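Phage related exonuclease (Haemophilus somnus 129PT, PDB 3K93) probably acts as a phage-type exonuclease that hydrolyses DNA, in an assembly of three chains that binds a sodium ion. Local coordinates at residues S39-M44 with K213-L218; N65-Q70 with V158-P163; E88-E93 with W146-D151. One frame throughout, in Å; residues are numbered along the deposited sequence. Where two conformers were deposited one is given.

Contact 1 of 3, residues S39-M44 with K213-L218; sequences SAVREM and KYYDQL
Val41 carries the apolar part of this contact between helix 35-50 and helix 198-221, whose local axes approach to 9.6 Å with their directions 51° apart. Its CG1 lies anti to the backbone N (chi1 174°), 3.7 Å from Tyr214 CD2 and 3.7 Å from Tyr215 CB. A short branched side chain suits this place: one methyl meets both the ring of Tyr214 and CB of Tyr215. Leu218, one turn beyond Tyr214, adds CD1, 3.7 Å from Arg42 CG, and so packs against the aliphatic part of the arginine, the two side chains crossing at about a right angle. The edge of the Tyr215 ring also comes to the backbone of Met44, with CE2 4.2 Å from Met44 C.

The polar part belongs to Arg42 and Tyr214. An extended chain from CG to NE carries the guanidinium past Leu218 to the phenol, and Arg42 NE donates to Tyr214 OH at 3.1 Å. The bond is bent, 139° at the hydrogen, and the oxygen is tilted out of the guanidinium plane. Tyr214 OH is also hydrogen-bonded to Asp126 of the second subunit, while Tyr215 OH turns to Asp48 of its own chain.

The methyl groups and ring carbons close the buried seam between the helices, whereas Arg42 and Tyr214 present polar ends at the subunit interface. The hydroxyl, held from both sides of that interface, ties the helix pair to the oligomer; Asp126 and Glu130 of the second subunit, long and weak ion-pair partners of Arg42, would probably favour its positive charge.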
loop_
_atom_site.group_PDB
_atom_site.type_symbol
_atom_site.label_atom_id
_atom_site.label_comp_id
_atom_site.label_asym_id
_atom_site.label_seq_id
_atom_site.Cartn_x
_atom_site.Cartn_y
_atom_site.Cartn_z
ATOM N N SER A 39 -0.009 12.309 13.079
ATOM C CA SER A 39 0.700 12.393 11.827
ATOM C C SER A 39 0.094 13.513 10.941
ATOM O O SER A 39 0.828 14.318 10.361
ATOM C CB SER A 39 0.674 11.035 11.126
ATOM O OG SER A 39 1.277 11.157 9.865
ATOM N N ALA A 40 -1.228 13.610 10.889
ATOM C CA ALA A 40 -1.868 14.692 10.139
ATOM C C ALA A 40 -1.558 16.077 10.729
ATOM O O ALA A 40 -1.312 17.037 9.993
ATOM C CB ALA A 40 -3.399 14.470 10.033
ATOM N N VAL A 41 -1.586 16.192 12.052
ATOM C CA VAL A 41 -1.303 17.471 12.701
ATOM C C VAL A 41 0.168 17.908 12.453
ATOM O O VAL A 41 0.463 19.082 12.298
ATOM C CB VAL A 41 -1.621 17.415 14.241
ATOM C CG1 VAL A 41 -1.158 18.737 14.944
ATOM C CG2 VAL A 41 -3.187 17.134 14.462
ATOM N N ARG A 42 1.078 16.955 12.376
ATOM C CA ARG A 42 2.470 17.292 12.025
ATOM C C ARG A 42 2.572 17.876 10.625
ATOM O O ARG A 42 3.389 18.756 10.386
ATOM C CB ARG A 42 3.340 16.055 12.067
ATOM C CG ARG A 42 3.693 15.601 13.454
ATOM C CD ARG A 42 4.271 14.193 13.346
ATOM N NE ARG A 42 4.235 13.575 14.629
ATOM C CZ ARG A 42 4.158 12.289 14.855
ATOM N NH1 ARG A 42 4.135 11.413 13.860
ATOM N NH2 ARG A 42 4.139 11.870 16.110
ATOM N N GLU A 43 1.777 17.359 9.694
ATOM C CA GLU A 43 1.802 17.898 8.339
ATOM C C GLU A 43 1.286 19.334 8.331
ATOM O O GLU A 43 1.802 20.207 7.590
ATOM C CB GLU A 43 0.964 17.059 7.383
ATOM C CG GLU A 43 1.513 15.685 7.128
ATOM C CD GLU A 43 0.652 14.844 6.153
ATOM O OE1 GLU A 43 -0.542 15.115 6.003
ATOM O OE2 GLU A 43 1.186 13.889 5.564
HETATM N N MSE A 44 0.278 19.583 9.155
HETATM C CA MSE A 44 -0.280 20.921 9.276
HETATM C C MSE A 44 0.759 21.825 9.919
HETATM O O MSE A 44 0.949 22.937 9.454
HETATM C CB MSE A 44 -1.584 20.907 10.100
HETATM C CG MSE A 44 -2.739 20.123 9.421
HETATM SE SE MSE A 44 -4.183 19.667 10.701
HETATM C CE MSE A 44 -5.148 18.385 9.632
ATOM N N LYS A 213 -3.938 21.527 20.826
ATOM C CA LYS A 213 -2.969 21.430 21.893
ATOM C C LYS A 213 -1.715 20.728 21.414
ATOM O O LYS A 213 -0.630 21.189 21.708
ATOM C CB LYS A 213 -3.528 20.745 23.136
ATOM C CG LYS A 213 -4.598 21.584 23.840
ATOM C CD LYS A 213 -5.109 20.921 25.154
ATOM C CE LYS A 213 -6.370 21.653 25.729
ATOM N NZ LYS A 213 -5.992 22.779 26.592
ATOM N N TYR A 214 -1.858 19.622 20.693
ATOM C CA TYR A 214 -0.702 18.926 20.139
ATOM C C TYR A 214 0.071 19.828 19.165
ATOM O O TYR A 214 1.281 19.985 19.266
ATOM C CB TYR A 214 -1.142 17.603 19.460
ATOM C CG TYR A 214 0.002 16.802 18.912
ATOM C CD1 TYR A 214 0.989 16.293 19.737
ATOM C CD2 TYR A 214 0.076 16.509 17.560
ATOM C CE1 TYR A 214 2.065 15.570 19.213
ATOM C CE2 TYR A 214 1.127 15.768 17.037
ATOM C CZ TYR A 214 2.112 15.328 17.857
ATOM O OH TYR A 214 3.111 14.609 17.299
ATOM N N TYR A 215 -0.647 20.447 18.245
ATOM C CA TYR A 215 -0.057 21.427 17.322
ATOM C C TYR A 215 0.774 22.488 18.059
ATOM O O TYR A 215 1.908 22.762 17.665
ATOM C CB TYR A 215 -1.196 22.073 16.493
ATOM C CG TYR A 215 -0.839 23.237 15.561
ATOM C CD1 TYR A 215 -0.775 24.538 16.036
ATOM C CD2 TYR A 215 -0.580 23.022 14.201
ATOM C CE1 TYR A 215 -0.448 25.617 15.172
ATOM C CE2 TYR A 215 -0.273 24.086 13.332
ATOM C CZ TYR A 215 -0.230 25.382 13.829
ATOM O OH TYR A 215 0.052 26.429 13.012
ATOM N N ASP A 216 0.219 23.087 19.116
ATOM C CA ASP A 216 0.934 24.124 19.863
ATOM C C ASP A 216 2.276 23.618 20.437
ATOM O O ASP A 216 3.288 24.347 20.479
ATOM C CB ASP A 216 0.061 24.640 21.022
ATOM C CG ASP A 216 -1.151 25.490 20.535
ATOM O OD1 ASP A 216 -1.157 25.949 19.375
ATOM O OD2 ASP A 216 -2.086 25.699 21.335
ATOM N N GLN A 217 2.257 22.376 20.901
ATOM C CA GLN A 217 3.434 21.709 21.401
ATOM C C GLN A 217 4.447 21.542 20.259
ATOM O O GLN A 217 5.624 21.727 20.466
ATOM C CB GLN A 217 3.002 20.354 22.022
ATOM C CG GLN A 217 4.089 19.337 22.344
ATOM C CD GLN A 217 3.483 17.967 22.785
ATOM O OE1 GLN A 217 2.455 17.932 23.496
ATOM N NE2 GLN A 217 4.110 16.852 22.345
ATOM N N LEU A 218 3.978 21.213 19.053
ATOM C CA LEU A 218 4.895 21.049 17.930
ATOM C C LEU A 218 5.533 22.399 17.606
ATOM O O LEU A 218 6.752 22.469 17.438
ATOM C CB LEU A 218 4.205 20.461 16.693
ATOM C CG LEU A 218 3.631 19.056 16.808
ATOM C CD1 LEU A 218 3.002 18.653 15.480
ATOM C CD2 LEU A 218 4.681 17.982 17.279
#

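Contact 2 of 3, residues N65-Q70 with V158-P163; sequences NELEEQ and VLFPTP
Leu67 and Phe160 face each other with CA atoms 8.1 Å apart, as do Glu66 and Pro163, so the backbones are held apart and the side chains fill the gap. Leu67 sits at the junction of helix 59-66 and helix 68-79, where the chain turns; opposite, 160-163 runs extended after strand 152-158, and its two prolines, lacking an N-H, are well suited to such an irregular run.

Leu67 makes the middle of the contact. Its CD1 lies 3.6 Å from Phe160 CB and 4.1 Å from Pro163 CD, and is also 3.8 Å from the carbonyl Pro161 O. On the Phe160 ring, Gln70 OE1 stands over one face, offset toward the rim and 3.9 Å from CD1, with the amide inclined to the ring rather than stacked on it. The ring tip, CZ, meets the backbone at Gln70 O, 3.7 Å away. Across from Pro163, the extended Glu66 brings OE1 to 3.5 Å from Pro163 CB.

The contact between these segments thus rests on van der Waals packing: a leucine, a ring and a proline come together beside the helix junction, while the oxygen of Gln70 covers a ring face and Glu66 OE1 finds its hydrogen-bonding partner in Asn165.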
loop_
_atom_site.group_PDB
_atom_site.type_symbol
_atom_site.label_atom_id
_atom_site.label_comp_id
_atom_site.label_asym_id
_atom_site.label_seq_id
_atom_site.Cartn_x
_atom_site.Cartn_y
_atom_site.Cartn_z
ATOM N N ASN A 65 -12.111 20.726 -10.102
ATOM C CA ASN A 65 -12.026 22.168 -10.266
ATOM C C ASN A 65 -12.556 22.596 -11.612
ATOM O O ASN A 65 -13.334 23.510 -11.674
ATOM C CB ASN A 65 -10.597 22.667 -10.089
ATOM C CG ASN A 65 -10.130 22.602 -8.637
ATOM O OD1 ASN A 65 -10.944 22.719 -7.696
ATOM N ND2 ASN A 65 -8.796 22.438 -8.444
ATOM N N GLU A 66 -12.147 21.911 -12.672
ATOM C CA GLU A 66 -12.616 22.233 -14.012
ATOM C C GLU A 66 -14.091 22.025 -14.215
ATOM O O GLU A 66 -14.709 22.789 -14.947
ATOM C CB GLU A 66 -11.824 21.494 -15.082
ATOM C CG GLU A 66 -10.364 21.954 -15.091
ATOM C CD GLU A 66 -9.509 21.398 -16.235
ATOM O OE1 GLU A 66 -10.060 20.764 -17.183
ATOM O OE2 GLU A 66 -8.264 21.627 -16.166
ATOM N N LEU A 67 -14.679 21.049 -13.547
ATOM C CA LEU A 67 -16.069 20.679 -13.841
ATOM C C LEU A 67 -17.008 21.181 -12.740
ATOM O O LEU A 67 -18.191 20.814 -12.684
ATOM C CB LEU A 67 -16.205 19.180 -14.039
ATOM C CG LEU A 67 -15.421 18.599 -15.223
ATOM C CD1 LEU A 67 -15.614 17.099 -15.241
ATOM C CD2 LEU A 67 -15.840 19.216 -16.568
ATOM N N GLU A 68 -16.489 22.058 -11.897
ATOM C CA GLU A 68 -17.210 22.513 -10.709
ATOM C C GLU A 68 -18.528 23.136 -11.059
ATOM O O GLU A 68 -19.536 22.828 -10.423
ATOM C CB GLU A 68 -16.382 23.533 -9.955
ATOM C CG GLU A 68 -16.931 23.901 -8.597
ATOM C CD GLU A 68 -16.016 24.901 -7.934
ATOM O OE1 GLU A 68 -15.975 26.080 -8.410
ATOM O OE2 GLU A 68 -15.318 24.492 -6.972
ATOM N N GLU A 69 -18.510 23.987 -12.084
ATOM C CA GLU A 69 -19.721 24.673 -12.548
ATOM C C GLU A 69 -20.755 23.679 -13.080
ATOM O O GLU A 69 -21.900 23.705 -12.647
ATOM C CB GLU A 69 -19.431 25.825 -13.555
ATOM C CG GLU A 69 -17.948 26.049 -13.966
ATOM N N GLN A 70 -20.347 22.806 -13.999
ATOM C CA GLN A 70 -21.196 21.718 -14.488
ATOM C C GLN A 70 -21.774 20.854 -13.377
ATOM O O GLN A 70 -22.930 20.456 -13.456
ATOM C CB GLN A 70 -20.417 20.788 -15.387
ATOM C CG GLN A 70 -19.980 21.385 -16.690
ATOM C CD GLN A 70 -19.414 20.342 -17.615
ATOM O OE1 GLN A 70 -19.986 19.242 -17.761
ATOM N NE2 GLN A 70 -18.285 20.676 -18.275
ATOM N N VAL A 158 -20.806 12.665 -8.753
ATOM C CA VAL A 158 -21.134 12.901 -10.150
ATOM C C VAL A 158 -19.988 12.479 -11.070
ATOM O O VAL A 158 -18.809 12.816 -10.826
ATOM C CB VAL A 158 -21.506 14.372 -10.385
ATOM C CG1 VAL A 158 -22.836 14.683 -9.717
ATOM C CG2 VAL A 158 -20.425 15.293 -9.867
ATOM N N LEU A 159 -20.323 11.712 -12.108
ATOM C CA LEU A 159 -19.359 11.237 -13.109
ATOM C C LEU A 159 -19.606 11.944 -14.421
ATOM O O LEU A 159 -20.662 11.748 -15.063
ATOM C CB LEU A 159 -19.488 9.713 -13.336
ATOM C CG LEU A 159 -18.504 9.152 -14.361
ATOM C CD1 LEU A 159 -17.033 9.392 -13.934
ATOM C CD2 LEU A 159 -18.768 7.637 -14.681
ATOM N N PHE A 160 -18.642 12.775 -14.815
ATOM C CA PHE A 160 -18.623 13.364 -16.124
ATOM C C PHE A 160 -17.425 12.777 -16.851
ATOM O O PHE A 160 -16.490 12.289 -16.210
ATOM C CB PHE A 160 -18.395 14.893 -16.026
ATOM C CG PHE A 160 -19.493 15.645 -15.315
ATOM C CD1 PHE A 160 -20.722 15.839 -15.922
ATOM C CD2 PHE A 160 -19.285 16.189 -14.061
ATOM C CE1 PHE A 160 -21.734 16.525 -15.289
ATOM C CE2 PHE A 160 -20.325 16.910 -13.416
ATOM C CZ PHE A 160 -21.544 17.068 -14.042
ATOM N N PRO A 161 -17.400 12.900 -18.168
ATOM C CA PRO A 161 -16.177 12.555 -18.898
ATOM C C PRO A 161 -15.000 13.375 -18.435
ATOM O O PRO A 161 -15.175 14.544 -18.076
ATOM C CB PRO A 161 -16.499 12.918 -20.351
ATOM C CG PRO A 161 -17.912 13.159 -20.410
ATOM C CD PRO A 161 -18.441 13.431 -19.054
ATOM N N THR A 162 -13.805 12.783 -18.446
ATOM C CA THR A 162 -12.613 13.482 -18.031
ATOM C C THR A 162 -12.213 14.458 -19.133
ATOM O O THR A 162 -12.126 14.066 -20.272
ATOM C CB THR A 162 -11.476 12.472 -17.716
ATOM O OG1 THR A 162 -11.883 11.653 -16.613
ATOM C CG2 THR A 162 -10.163 13.172 -17.339
ATOM N N PRO A 163 -11.995 15.742 -18.798
ATOM C CA PRO A 163 -11.541 16.725 -19.803
ATOM C C PRO A 163 -10.231 16.281 -20.440
ATOM O O PRO A 163 -9.350 15.792 -19.735
ATOM C CB PRO A 163 -11.303 17.999 -18.985
ATOM C CG PRO A 163 -11.972 17.804 -17.684
ATOM C CD PRO A 163 -12.219 16.352 -17.478
#

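Contact 3 of 3, residues E88-E93 with W146-D151; sequences ERRENE and WLWDCD
Arg90 lays its guanidinium flat on the indole of Trp148, the planes only 13° apart and CZ 3.6 Å from the centroid of the five-membered ring, a cation-pi stack. The chain, extended from CG to NE, continues the overlap: CD sits over the six-membered ring, 3.7 Å from its centroid, in a CH-pi contact. Arginine suits the place because its flat cation can stack while its N-H groups still bond at the edge. There NH1 donates to Leu147 O at 2.9 Å, nearly straight (159°), within the guanidinium plane and on a lone pair of the carbonyl. This oxygen belongs to the last turn of helix 137-148, which ends in a Schellman motif with Asp149 at positive phi. Glu88 approaches another part of the edge, making a salt bridge with Arg90 through long, weak bonds, and its own carbonyl O meets the rim of Trp148, 3.5 Å from CH2.

Beyond the stack, the branched end of Leu147 lies against the strand backbone, CD2 3.6 Å from Glu91 CA. Asparagine suits its place by being short and carrying both donor and acceptor: Asn92 ND2 stands over the centre of one face of Trp146, 3.4 Å from its CE2, while OD1 is hydrogen-bonded to the backbone N of Phe94 and of Ile95.

The short strand 90-91, at the margin of a small sheet with 95-97, is thereby fastened to the C-terminal end of helix 137-148. Trp146 reaches on to helix 198-221, and Trp148 to Ile109 of strand 108-114 and to the ring of Tyr102.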
loop_
_atom_site.group_PDB
_atom_site.type_symbol
_atom_site.label_atom_id
_atom_site.label_comp_id
_atom_site.label_asym_id
_atom_site.label_seq_id
_atom_site.Cartn_x
_atom_site.Cartn_y
_atom_site.Cartn_z
ATOM N N GLU A 88 -18.142 31.967 0.098
ATOM C CA GLU A 88 -17.549 32.345 1.371
ATOM C C GLU A 88 -16.923 31.205 2.152
ATOM O O GLU A 88 -17.443 30.084 2.195
ATOM C CB GLU A 88 -18.507 33.144 2.248
ATOM C CG GLU A 88 -19.742 32.417 2.691
ATOM C CD GLU A 88 -20.501 33.156 3.786
ATOM O OE1 GLU A 88 -19.885 33.692 4.733
ATOM O OE2 GLU A 88 -21.729 33.172 3.699
ATOM N N ARG A 89 -15.794 31.510 2.763
ATOM C CA ARG A 89 -15.159 30.590 3.658
ATOM C C ARG A 89 -15.611 31.048 5.020
ATOM O O ARG A 89 -15.478 32.209 5.337
ATOM C CB ARG A 89 -13.622 30.645 3.531
ATOM C CG ARG A 89 -12.843 29.921 4.708
ATOM C CD ARG A 89 -11.458 29.345 4.304
ATOM N NE ARG A 89 -11.608 28.288 3.281
ATOM C CZ ARG A 89 -11.671 26.955 3.492
ATOM N NH1 ARG A 89 -11.590 26.384 4.703
ATOM N NH2 ARG A 89 -11.822 26.157 2.447
ATOM N N ARG A 90 -16.198 30.160 5.806
ATOM C CA ARG A 90 -16.530 30.507 7.168
ATOM C C ARG A 90 -15.574 29.809 8.087
ATOM O O ARG A 90 -14.864 28.870 7.679
ATOM C CB ARG A 90 -17.949 30.107 7.496
ATOM C CG ARG A 90 -19.000 30.937 6.786
ATOM C CD ARG A 90 -20.380 30.453 7.202
ATOM N NE ARG A 90 -21.448 31.229 6.590
ATOM C CZ ARG A 90 -22.712 31.217 6.997
ATOM N NH1 ARG A 90 -23.113 30.481 8.023
ATOM N NH2 ARG A 90 -23.588 31.944 6.365
ATOM N N GLU A 91 -15.540 30.293 9.326
ATOM C CA GLU A 91 -14.800 29.645 10.379
ATOM C C GLU A 91 -15.346 29.939 11.742
ATOM O O GLU A 91 -16.052 30.914 11.925
ATOM C CB GLU A 91 -13.340 30.038 10.342
ATOM C CG GLU A 91 -13.036 31.490 10.486
ATOM C CD GLU A 91 -11.548 31.709 10.290
ATOM O OE1 GLU A 91 -11.087 31.635 9.127
ATOM O OE2 GLU A 91 -10.827 31.894 11.294
ATOM N N ASN A 92 -15.019 29.072 12.690
ATOM C CA ASN A 92 -15.352 29.294 14.052
ATOM C C ASN A 92 -14.048 29.110 14.812
ATOM O O ASN A 92 -12.996 29.288 14.211
ATOM C CB ASN A 92 -16.535 28.407 14.495
ATOM C CG ASN A 92 -16.285 26.907 14.339
ATOM O OD1 ASN A 92 -15.153 26.424 14.405
ATOM N ND2 ASN A 92 -17.380 26.155 14.142
ATOM N N GLU A 93 -14.077 28.752 16.090
ATOM C CA GLU A 93 -12.837 28.634 16.819
ATOM C C GLU A 93 -12.095 27.332 16.528
ATOM O O GLU A 93 -10.970 27.196 16.937
ATOM C CB GLU A 93 -13.045 28.809 18.325
ATOM C CG GLU A 93 -13.662 30.132 18.717
ATOM C CD GLU A 93 -12.931 31.364 18.163
ATOM O OE1 GLU A 93 -11.677 31.349 18.019
ATOM O OE2 GLU A 93 -13.631 32.375 17.874
ATOM N N TRP A 146 -22.379 22.666 10.682
ATOM C CA TRP A 146 -22.067 23.431 11.887
ATOM C C TRP A 146 -21.824 24.895 11.520
ATOM O O TRP A 146 -22.455 25.763 12.062
ATOM C CB TRP A 146 -20.833 22.855 12.557
ATOM C CG TRP A 146 -20.532 23.434 13.832
ATOM C CD1 TRP A 146 -21.364 24.199 14.631
ATOM C CD2 TRP A 146 -19.319 23.299 14.538
ATOM N NE1 TRP A 146 -20.721 24.540 15.777
ATOM C CE2 TRP A 146 -19.460 24.005 15.748
ATOM C CE3 TRP A 146 -18.112 22.650 14.265
ATOM C CZ2 TRP A 146 -18.453 24.065 16.683
ATOM C CZ3 TRP A 146 -17.124 22.702 15.183
ATOM C CH2 TRP A 146 -17.283 23.410 16.383
ATOM N N LEU A 147 -20.975 25.126 10.522
ATOM C CA LEU A 147 -20.623 26.468 10.110
ATOM C C LEU A 147 -21.759 27.220 9.471
ATOM O O LEU A 147 -21.785 28.440 9.552
ATOM C CB LEU A 147 -19.432 26.445 9.147
ATOM C CG LEU A 147 -18.070 26.122 9.723
ATOM C CD1 LEU A 147 -17.084 25.807 8.608
ATOM C CD2 LEU A 147 -17.538 27.296 10.574
ATOM N N TRP A 148 -22.697 26.510 8.841
ATOM C CA TRP A 148 -23.811 27.132 8.094
ATOM C C TRP A 148 -25.169 26.930 8.754
ATOM O O TRP A 148 -26.171 27.281 8.173
ATOM C CB TRP A 148 -23.840 26.617 6.633
ATOM C CG TRP A 148 -23.137 27.500 5.698
ATOM C CD1 TRP A 148 -23.670 28.558 5.040
ATOM C CD2 TRP A 148 -21.753 27.441 5.317
ATOM N NE1 TRP A 148 -22.717 29.155 4.262
ATOM C CE2 TRP A 148 -21.529 28.498 4.418
ATOM C CE3 TRP A 148 -20.686 26.592 5.644
ATOM C CZ2 TRP A 148 -20.285 28.744 3.844
ATOM C CZ3 TRP A 148 -19.454 26.831 5.069
ATOM C CH2 TRP A 148 -19.259 27.907 4.189
ATOM N N ASP A 149 -25.195 26.408 9.979
ATOM C CA ASP A 149 -26.448 26.215 10.739
ATOM C C ASP A 149 -27.504 25.462 9.942
ATOM O O ASP A 149 -28.634 25.915 9.849
ATOM C CB ASP A 149 -27.030 27.554 11.231
ATOM C CG ASP A 149 -26.219 28.180 12.371
ATOM O OD1 ASP A 149 -25.756 27.465 13.289
ATOM O OD2 ASP A 149 -26.071 29.414 12.369
ATOM N N CYS A 150 -27.117 24.323 9.369
ATOM C CA CYS A 150 -28.006 23.506 8.541
ATOM C C CYS A 150 -28.340 22.200 9.217
ATOM O O CYS A 150 -27.597 21.692 10.061
ATOM C CB CYS A 150 -27.354 23.190 7.178
ATOM S SG CYS A 150 -27.285 24.601 6.033
ATOM N N ASP A 151 -29.462 21.641 8.788
ATOM C CA ASP A 151 -29.995 20.388 9.311
ATOM C C ASP A 151 -29.626 19.189 8.488
ATOM O O ASP A 151 -29.668 18.085 9.005
ATOM C CB ASP A 151 -31.534 20.454 9.400
ATOM C CG ASP A 151 -32.000 21.389 10.484
ATOM O OD1 ASP A 151 -31.199 21.665 11.418
ATOM O OD2 ASP A 151 -33.154 21.851 10.386
#

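In the fold
Contact 1 is buried, contact 2 partly so, and contact 3 lies at the surface; none touches another. Contacts 1 and 2 sit on opposite sides of the chain's centre, with centres 34 Å apart. Contact 1 joins two helices beside a second subunit, contact 2 a helix junction to a loop, and contact 3 a sheet margin to a helix end. The chemistry follows: apolar packing with a shared phenol, then packing alone, then a cationic stack. Helix 198-221 is common to contacts 1 and 3. Strand 108-114, which supplies Asp111 and Thr112 of the sodium site, instead links contacts 2 and 3, bonding to Val158 of the one and packing against the other.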